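PDB 5UFV: AA9 family lytic polysaccharide monooxygenase D from Myceliophthora thermophila, which uses an active-site copper ion and a reducing agent to cleave cellulose chains oxidatively, attacking their glycosidic bonds with oxygen or hydrogen peroxide as cosubstrate. Local coordinates for residues I66-I80 with W126-S140. Numbering follows the deposited sequence.
Sequences ITATWAQWTHSQGPI and WDIAKLVGGNKSWSS. With CU (copper (II) ion), chain G.
Leu-131 lays its CD1 methyl over the six-membered ring of Trp-70, 3.8 Å from the centroid, while the CB of Trp-138 sits at that ring's edge. Next to it, in the same tight cluster, Ile-80 puts its CD1 over the face of the Trp-138 indole, 3.7 Å from the centroid of the six-membered ring, and touches Leu-131 CD1. Ile-128 carries the packing toward the copper site: with CG1 anti to its backbone N (chi1 -153°), its CD1 reaches Trp-73 CZ2 at 3.7 Å. Beside it the indole of Trp-126 lies flat against the backbone of Gln-77 and Gly-78, the CA of each over one of its two rings; its NE1 is held by the carbonyl of Leu-118.

Strands 66-70 and 136-140 pair antiparallel in the four-stranded sheet of the AA9 immunoglobulin-like beta-sandwich, with 136-140 at the sheet's edge. Asn-135 and Lys-136 sit together opposite Trp-70 in a G1 beta bulge, where the return bond from Lys-136 N to Trp-70 O is weak; further on, Gly-133 N still bonds Trp-73 O. Beside the bulge, water 2 donates to Trp-70 O and Leu-131 O and accepts from Gly-134 N.

The opposite face of these strands, away from the tryptophans, is polar and turned to solvent. There the hydroxyls hydrogen-bond in pairs, either member able to donate: Thr-67 OG1 with Ser-139 OG at 2.6 Å and Thr-69 OG1 with Ser-137 OG at 3.0 Å, both serines being exposed.

Past the strand, Trp-73 NE1 donates to His-75 O at 2.8 Å, on a lone pair in the carbonyl plane though 33° out of the indole plane. That ring also meets the copper ligand Tyr-169 edge-to-face. His-75 NE2 binds the copper at 2.0 Å, with His-1 and Tyr-169 completing the site.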
ATOM      1  N   ILE A  66      -2.187  -3.953  11.743  1.00 36.15           N
ATOM      2  CA  ILE A  66      -1.009  -4.065  10.875  1.00 35.56           C
ATOM      3  C   ILE A  66      -0.296  -2.723  10.791  1.00 35.04           C
ATOM      4  O   ILE A  66      -0.843  -1.761  10.269  1.00 35.18           O
ATOM      5  CB  ILE A  66      -1.389  -4.497   9.448  1.00 34.98           C
ATOM      6  CG1 ILE A  66      -2.011  -5.885   9.490  1.00 37.86           C
ATOM      7  CG2 ILE A  66      -0.154  -4.527   8.565  1.00 32.76           C
ATOM      8  CD1 ILE A  66      -2.525  -6.379   8.159  1.00 38.79           C
ATOM      9  N   THR A  67       0.922  -2.672  11.306  1.00 34.88           N
ATOM     10  CA  THR A  67       1.733  -1.485  11.256  1.00 34.16           C
ATOM     11  C   THR A  67       2.950  -1.749  10.382  1.00 34.37           C
ATOM     12  O   THR A  67       3.686  -2.693  10.639  1.00 38.05           O
ATOM     13  CB  THR A  67       2.245  -1.149  12.644  1.00 35.75           C
ATOM     14  OG1 THR A  67       1.139  -0.913  13.512  1.00 35.48           O
ATOM     15  CG2 THR A  67       3.158   0.083  12.606  1.00 36.33           C
ATOM     16  N   ALA A  68       3.163  -0.909   9.367  1.00 32.27           N
ATOM     17  CA  ALA A  68       4.343  -0.958   8.522  1.00 28.68           C
ATOM     18  C   ALA A  68       5.249   0.236   8.809  1.00 27.67           C
ATOM     19  O   ALA A  68       4.767   1.351   9.039  1.00 27.55           O
ATOM     20  CB  ALA A  68       3.910  -0.932   7.082  1.00 28.06           C
ATOM     21  N   THR A  69       6.554   0.006   8.786  1.00 26.25           N
ATOM     22  CA  THR A  69       7.530   1.057   9.031  1.00 26.68           C
ATOM     23  C   THR A  69       8.410   1.319   7.813  1.00 25.42           C
ATOM     24  O   THR A  69       8.864   0.406   7.154  1.00 25.15           O
ATOM     25  CB  THR A  69       8.420   0.708  10.241  1.00 27.90           C
ATOM     26  OG1 THR A  69       7.589   0.570  11.383  1.00 28.38           O
ATOM     27  CG2 THR A  69       9.420   1.834  10.565  1.00 29.44           C
ATOM     28  N   TRP A  70       8.641   2.590   7.529  1.00 25.23           N
ATOM     29  CA  TRP A  70       9.477   3.007   6.432  1.00 24.12           C
ATOM     30  C   TRP A  70      10.702   3.551   7.092  1.00 25.69           C
ATOM     31  O   TRP A  70      10.635   4.611   7.743  1.00 25.75           O
ATOM     32  CB  TRP A  70       8.824   4.136   5.644  1.00 24.12           C
ATOM     33  CG  TRP A  70       7.828   3.681   4.645  1.00 23.69           C
ATOM     34  CD1 TRP A  70       8.045   3.492   3.317  1.00 23.91           C
ATOM     35  CD2 TRP A  70       6.447   3.375   4.878  1.00 23.69           C
ATOM     36  NE1 TRP A  70       6.886   3.067   2.702  1.00 24.69           N
ATOM     37  CE2 TRP A  70       5.893   2.986   3.652  1.00 24.92           C
ATOM     38  CE3 TRP A  70       5.619   3.411   6.001  1.00 24.58           C
ATOM     39  CZ2 TRP A  70       4.540   2.625   3.526  1.00 24.36           C
ATOM     40  CZ3 TRP A  70       4.295   3.044   5.877  1.00 24.11           C
ATOM     41  CH2 TRP A  70       3.768   2.665   4.649  1.00 24.28           C
ATOM     42  N   ALA A  71      11.815   2.838   6.949  1.00 24.71           N
ATOM     43  CA  ALA A  71      13.052   3.323   7.482  1.00 25.19           C
ATOM     44  C   ALA A  71      13.414   4.695   6.934  1.00 25.98           C
ATOM     45  O   ALA A  71      14.033   5.481   7.639  1.00 25.25           O
ATOM     46  CB  ALA A  71      14.161   2.338   7.211  1.00 25.83           C
ATOM     47  N   GLN A  72      13.037   4.961   5.684  1.00 28.56           N
ATOM     48  CA  GLN A  72      13.315   6.235   4.987  1.00 32.13           C
ATOM     49  C   GLN A  72      12.115   6.555   4.114  1.00 31.37           C
ATOM     50  O   GLN A  72      11.497   5.653   3.563  1.00 29.18           O
ATOM     51  CB  GLN A  72      14.527   6.157   4.035  1.00 36.59           C
ATOM     52  CG  GLN A  72      15.892   5.788   4.638  1.00 42.23           C
ATOM     53  CD  GLN A  72      16.397   6.688   5.789  1.00 47.65           C
ATOM     54  OE1 GLN A  72      17.229   6.261   6.634  1.00 45.98           O
ATOM     55  NE2 GLN A  72      15.928   7.949   5.811  1.00 51.60           N
ATOM     56  N   TRP A  73      11.790   7.838   3.991  1.00 31.08           N
ATOM     57  CA  TRP A  73      10.756   8.285   3.086  1.00 29.91           C
ATOM     58  C   TRP A  73      10.861   9.781   2.867  1.00 30.34           C
ATOM     59  O   TRP A  73      10.871  10.546   3.813  1.00 31.22           O
ATOM     60  CB  TRP A  73       9.367   7.985   3.628  1.00 29.29           C
ATOM     61  CG  TRP A  73       8.363   8.454   2.657  1.00 28.60           C
ATOM     62  CD1 TRP A  73       7.485   9.481   2.801  1.00 29.38           C
ATOM     63  CD2 TRP A  73       8.201   7.968   1.338  1.00 28.67           C
ATOM     64  NE1 TRP A  73       6.750   9.640   1.648  1.00 29.94           N
ATOM     65  CE2 TRP A  73       7.168   8.716   0.739  1.00 28.72           C
ATOM     66  CE3 TRP A  73       8.810   6.943   0.610  1.00 28.64           C
ATOM     67  CZ2 TRP A  73       6.732   8.480  -0.541  1.00 30.30           C
ATOM     68  CZ3 TRP A  73       8.377   6.699  -0.662  1.00 29.75           C
ATOM     69  CH2 TRP A  73       7.342   7.465  -1.234  1.00 31.06           C
ATOM     70  N   THR A  74      10.864  10.205   1.619  1.00 30.75           N
ATOM     71  CA  THR A  74      11.221  11.569   1.327  1.00 32.84           C
ATOM     72  C   THR A  74      10.098  12.472   0.809  1.00 32.77           C
ATOM     73  O   THR A  74      10.270  13.675   0.830  1.00 33.88           O
ATOM     74  CB  THR A  74      12.439  11.625   0.377  1.00 33.18           C
ATOM     75  OG1 THR A  74      12.101  11.112  -0.913  1.00 32.66           O
ATOM     76  CG2 THR A  74      13.581  10.814   0.947  1.00 33.38           C
ATOM     77  N   HIS A  75       8.956  11.940   0.384  1.00 31.44           N
ATOM     78  CA  HIS A  75       7.961  12.785  -0.333  1.00 30.74           C
ATOM     79  C   HIS A  75       6.725  13.144   0.489  1.00 29.79           C
ATOM     80  O   HIS A  75       6.153  12.308   1.165  1.00 29.97           O
ATOM     81  CB  HIS A  75       7.535  12.119  -1.646  1.00 30.18           C
ATOM     82  CG  HIS A  75       8.681  11.753  -2.522  1.00 29.65           C
ATOM     83  ND1 HIS A  75       9.552  12.695  -3.015  1.00 30.08           N
ATOM     84  CD2 HIS A  75       9.130  10.550  -2.964  1.00 30.01           C
ATOM     85  CE1 HIS A  75      10.497  12.093  -3.718  1.00 30.67           C
ATOM     86  NE2 HIS A  75      10.256  10.794  -3.713  1.00 30.96           N
ATOM     87  N   SER A  76       6.298  14.387   0.370  1.00 30.67           N
ATOM     88  CA  SER A  76       5.213  14.922   1.172  1.00 31.89           C
ATOM     89  C   SER A  76       3.894  15.080   0.447  1.00 30.87           C
ATOM     90  O   SER A  76       2.939  15.506   1.045  1.00 30.19           O
ATOM     91  CB  SER A  76       5.641  16.270   1.752  1.00 34.12           C
ATOM     92  OG  SER A  76       6.670  16.034   2.692  1.00 35.68           O
ATOM     93  N   GLN A  77       3.834  14.718  -0.827  1.00 32.15           N
ATOM     94  CA  GLN A  77       2.579  14.717  -1.567  1.00 32.67           C
ATOM     95  C   GLN A  77       2.240  13.366  -2.181  1.00 30.39           C
ATOM     96  O   GLN A  77       3.007  12.806  -2.937  1.00 31.92           O
ATOM     97  CB  GLN A  77       2.637  15.730  -2.695  1.00 35.96           C
ATOM     98  CG  GLN A  77       2.834  17.162  -2.234  1.00 39.86           C
ATOM     99  CD  GLN A  77       4.292  17.551  -2.110  1.00 42.27           C
ATOM    100  OE1 GLN A  77       5.151  17.059  -2.833  1.00 45.58           O
ATOM    101  NE2 GLN A  77       4.575  18.444  -1.185  1.00 47.12           N
ATOM    102  N   GLY A  78       1.069  12.868  -1.845  1.00 28.48           N
ATOM    103  CA  GLY A  78       0.442  11.781  -2.542  1.00 27.82           C
ATOM    104  C   GLY A  78      -0.256  10.856  -1.555  1.00 28.68           C
ATOM    105  O   GLY A  78      -0.070  10.960  -0.336  1.00 27.39           O
ATOM    106  N   PRO A  79      -1.075   9.934  -2.072  1.00 28.85           N
ATOM    107  CA  PRO A  79      -1.814   9.030  -1.211  1.00 29.16           C
ATOM    108  C   PRO A  79      -1.055   7.808  -0.646  1.00 28.95           C
ATOM    109  O   PRO A  79       0.015   7.424  -1.124  1.00 27.42           O
ATOM    110  CB  PRO A  79      -2.950   8.555  -2.118  1.00 29.71           C
ATOM    111  CG  PRO A  79      -2.374   8.598  -3.468  1.00 29.78           C
ATOM    112  CD  PRO A  79      -1.514   9.830  -3.471  1.00 29.58           C
ATOM    113  N   ILE A  80      -1.652   7.238   0.386  1.00 28.46           N
ATOM    114  CA  ILE A  80      -1.227   6.002   0.985  1.00 29.40           C
ATOM    115  C   ILE A  80      -2.341   5.018   0.686  1.00 29.38           C
ATOM    116  O   ILE A  80      -3.501   5.341   0.907  1.00 29.82           O
ATOM    117  CB  ILE A  80      -1.163   6.151   2.519  1.00 30.02           C
ATOM    118  CG1 ILE A  80      -0.169   7.236   2.893  1.00 30.64           C
ATOM    119  CG2 ILE A  80      -0.797   4.839   3.172  1.00 29.71           C
ATOM    120  CD1 ILE A  80      -0.118   7.516   4.369  1.00 32.13           C
ATOM    121  N   TRP A 126      -1.178  16.480   2.919  1.00 31.31           N
ATOM    122  CA  TRP A 126      -1.270  15.031   2.731  1.00 31.06           C
ATOM    123  C   TRP A 126      -0.806  14.256   3.967  1.00 32.83           C
ATOM    124  O   TRP A 126       0.218  14.574   4.583  1.00 31.97           O
ATOM    125  CB  TRP A 126      -0.386  14.609   1.572  1.00 29.84           C
ATOM    126  CG  TRP A 126      -0.665  15.268   0.258  1.00 29.15           C
ATOM    127  CD1 TRP A 126      -0.200  16.477  -0.177  1.00 28.85           C
ATOM    128  CD2 TRP A 126      -1.418  14.712  -0.814  1.00 27.74           C
ATOM    129  NE1 TRP A 126      -0.643  16.709  -1.454  1.00 29.41           N
ATOM    130  CE2 TRP A 126      -1.391  15.637  -1.866  1.00 28.71           C
ATOM    131  CE3 TRP A 126      -2.114  13.513  -0.983  1.00 27.01           C
ATOM    132  CZ2 TRP A 126      -2.035  15.402  -3.081  1.00 29.87           C
ATOM    133  CZ3 TRP A 126      -2.765  13.287  -2.168  1.00 28.20           C
ATOM    134  CH2 TRP A 126      -2.725  14.228  -3.214  1.00 29.15           C
ATOM    135  N   ASP A 127      -1.545  13.207   4.298  1.00 34.86           N
ATOM    136  CA  ASP A 127      -1.180  12.326   5.402  1.00 36.38           C
ATOM    137  C   ASP A 127       0.180  11.654   5.198  1.00 34.23           C
ATOM    138  O   ASP A 127       0.873  11.343   6.160  1.00 37.53           O
ATOM    139  CB  ASP A 127      -2.266  11.256   5.604  1.00 38.05           C
ATOM    140  CG  ASP A 127      -3.506  11.817   6.277  1.00 40.88           C
ATOM    141  OD1 ASP A 127      -3.363  12.523   7.288  1.00 41.81           O
ATOM    142  OD2 ASP A 127      -4.623  11.578   5.787  1.00 46.11           O
ATOM    143  N   ILE A 128       0.565  11.439   3.953  1.00 30.68           N
ATOM    144  CA  ILE A 128       1.866  10.881   3.671  1.00 29.84           C
ATOM    145  C   ILE A 128       3.014  11.694   4.290  1.00 29.77           C
ATOM    146  O   ILE A 128       4.066  11.159   4.560  1.00 30.35           O
ATOM    147  CB  ILE A 128       2.091  10.754   2.145  1.00 28.31           C
ATOM    148  CG1 ILE A 128       3.066   9.617   1.832  1.00 27.63           C
ATOM    149  CG2 ILE A 128       2.603  12.060   1.558  1.00 28.33           C
ATOM    150  CD1 ILE A 128       3.189   9.309   0.355  1.00 27.35           C
ATOM    151  N   ALA A 129       2.826  12.987   4.494  1.00 30.28           N
ATOM    152  CA  ALA A 129       3.895  13.824   5.021  1.00 31.29           C
ATOM    153  C   ALA A 129       4.388  13.322   6.357  1.00 32.30           C
ATOM    154  O   ALA A 129       5.505  13.636   6.775  1.00 30.26           O
ATOM    155  CB  ALA A 129       3.403  15.244   5.192  1.00 32.50           C
ATOM    156  N   LYS A 130       3.526  12.580   7.036  1.00 33.04           N
ATOM    157  CA  LYS A 130       3.829  12.113   8.356  1.00 36.17           C
ATOM    158  C   LYS A 130       4.777  10.938   8.310  1.00 33.21           C
ATOM    159  O   LYS A 130       5.434  10.655   9.318  1.00 30.56           O
ATOM    160  CB  LYS A 130       2.543  11.760   9.108  1.00 40.88           C
ATOM    161  CG  LYS A 130       1.703  12.982   9.443  1.00 45.50           C
ATOM    162  CD  LYS A 130       0.272  12.596   9.783  1.00 52.90           C
ATOM    163  CE  LYS A 130      -0.530  13.803  10.259  1.00 57.74           C
ATOM    164  NZ  LYS A 130      -1.984  13.485  10.334  1.00 60.08           N
ATOM    165  N   LEU A 131       4.862  10.283   7.147  1.00 30.39           N
ATOM    166  CA  LEU A 131       5.851   9.209   6.917  1.00 29.70           C
ATOM    167  C   LEU A 131       7.261   9.703   6.598  1.00 28.77           C
ATOM    168  O   LEU A 131       8.177   8.910   6.495  1.00 28.62           O
ATOM    169  CB  LEU A 131       5.391   8.252   5.819  1.00 28.38           C
ATOM    170  CG  LEU A 131       4.043   7.594   6.098  1.00 29.77           C
ATOM    171  CD1 LEU A 131       3.694   6.584   5.016  1.00 30.02           C
ATOM    172  CD2 LEU A 131       4.004   6.912   7.455  1.00 31.47           C
ATOM    173  N   VAL A 132       7.444  11.006   6.474  1.00 29.73           N
ATOM    174  CA  VAL A 132       8.712  11.539   6.035  1.00 30.94           C
ATOM    175  C   VAL A 132       9.690  11.612   7.200  1.00 31.89           C
ATOM    176  O   VAL A 132       9.305  12.002   8.294  1.00 30.75           O
ATOM    177  CB  VAL A 132       8.528  12.956   5.451  1.00 31.85           C
ATOM    178  CG1 VAL A 132       9.879  13.639   5.200  1.00 31.72           C
ATOM    179  CG2 VAL A 132       7.706  12.873   4.170  1.00 32.25           C
ATOM    180  N   GLY A 133      10.945  11.232   6.957  1.00 31.21           N
ATOM    181  CA  GLY A 133      12.032  11.596   7.863  1.00 33.32           C
ATOM    182  C   GLY A 133      12.603  10.519   8.772  1.00 33.12           C
ATOM    183  O   GLY A 133      13.424  10.811   9.639  1.00 33.55           O
ATOM    184  N   GLY A 134      12.158   9.282   8.601  1.00 32.73           N
ATOM    185  CA  GLY A 134      12.856   8.160   9.189  1.00 32.37           C
ATOM    186  C   GLY A 134      12.070   7.432  10.241  1.00 33.10           C
ATOM    187  O   GLY A 134      11.569   8.032  11.203  1.00 31.85           O
ATOM    188  N   ASN A 135      11.979   6.121  10.042  1.00 34.02           N
ATOM    189  CA  ASN A 135      11.348   5.200  10.989  1.00 35.29           C
ATOM    190  C   ASN A 135       9.961   5.651  11.395  1.00 34.01           C
ATOM    191  O   ASN A 135       9.614   5.611  12.566  1.00 35.54           O
ATOM    192  CB  ASN A 135      12.267   4.972  12.194  1.00 35.94           C
ATOM    193  CG  ASN A 135      13.642   4.496  11.763  1.00 37.73           C
ATOM    194  OD1 ASN A 135      14.654   5.147  12.023  1.00 43.89           O
ATOM    195  ND2 ASN A 135      13.674   3.390  11.036  1.00 36.73           N
ATOM    196  N   LYS A 136       9.190   6.083  10.403  1.00 30.89           N
ATOM    197  CA  LYS A 136       7.797   6.405  10.589  1.00 30.42           C
ATOM    198  C   LYS A 136       6.938   5.236  10.195  1.00 28.69           C
ATOM    199  O   LYS A 136       7.305   4.423   9.352  1.00 27.99           O
ATOM    200  CB  LYS A 136       7.419   7.621   9.746  1.00 31.82           C
ATOM    201  CG  LYS A 136       8.162   8.892  10.125  1.00 32.73           C
ATOM    202  CD  LYS A 136       8.095   9.126  11.614  1.00 34.82           C
ATOM    203  CE  LYS A 136       8.388  10.573  11.978  1.00 37.35           C
ATOM    204  NZ  LYS A 136       9.667  10.987  11.384  1.00 37.67           N
ATOM    205  N   SER A 137       5.768   5.172  10.795  1.00 28.81           N
ATOM    206  CA  SER A 137       4.937   4.000  10.694  1.00 29.92           C
ATOM    207  C   SER A 137       3.521   4.354  10.321  1.00 29.08           C
ATOM    208  O   SER A 137       3.072   5.469  10.563  1.00 27.30           O
ATOM    209  CB  SER A 137       4.927   3.266  12.041  1.00 32.86           C
ATOM    210  OG  SER A 137       6.243   2.952  12.488  1.00 35.39           O
ATOM    211  N   TRP A 138       2.820   3.383   9.733  1.00 29.15           N
ATOM    212  CA  TRP A 138       1.389   3.524   9.417  1.00 28.82           C
ATOM    213  C   TRP A 138       0.654   2.303   9.890  1.00 28.98           C
ATOM    214  O   TRP A 138       1.064   1.193   9.605  1.00 28.22           O
ATOM    215  CB  TRP A 138       1.144   3.713   7.916  1.00 28.50           C
ATOM    216  CG  TRP A 138      -0.268   4.186   7.649  1.00 31.35           C
ATOM    217  CD1 TRP A 138      -1.366   3.399   7.377  1.00 32.46           C
ATOM    218  CD2 TRP A 138      -0.744   5.535   7.702  1.00 30.85           C
ATOM    219  NE1 TRP A 138      -2.487   4.188   7.232  1.00 33.64           N
ATOM    220  CE2 TRP A 138      -2.138   5.498   7.433  1.00 33.34           C
ATOM    221  CE3 TRP A 138      -0.139   6.763   7.974  1.00 31.77           C
ATOM    222  CZ2 TRP A 138      -2.940   6.663   7.398  1.00 34.48           C
ATOM    223  CZ3 TRP A 138      -0.932   7.925   7.952  1.00 33.86           C
ATOM    224  CH2 TRP A 138      -2.326   7.862   7.660  1.00 34.04           C
ATOM    225  N   SER A 139      -0.434   2.516  10.612  1.00 30.44           N
ATOM    226  CA  SER A 139      -1.219   1.427  11.191  1.00 31.75           C
ATOM    227  C   SER A 139      -2.623   1.286  10.557  1.00 33.28           C
ATOM    228  O   SER A 139      -3.344   2.277  10.361  1.00 35.23           O
ATOM    229  CB  SER A 139      -1.375   1.670  12.685  1.00 32.02           C
ATOM    230  OG  SER A 139      -0.185   1.355  13.369  1.00 31.62           O
ATOM    231  N   SER A 140      -3.003   0.048  10.268  1.00 33.16           N
ATOM    232  CA  SER A 140      -4.291  -0.273   9.681  1.00 34.07           C
ATOM    233  C   SER A 140      -4.899  -1.462  10.438  1.00 37.69           C
ATOM    234  O   SER A 140      -4.193  -2.403  10.777  1.00 38.38           O
ATOM    235  CB  SER A 140      -4.116  -0.661   8.219  1.00 33.01           C
ATOM    236  OG  SER A 140      -3.591   0.394   7.436  1.00 31.55           O
TER
HETATM  237 CU    CU G 301      11.652   9.450  -4.185  1.00 34.36          CU
HETATM  238  O   HOH W   1      -0.874  -0.306   7.621  1.00 34.36           O
HETATM  239  O   HOH W   2      10.414   7.296   7.363  1.00 31.33           O
HETATM  240  O   HOH W   3      -1.568  11.101   1.848  1.00 21.43           O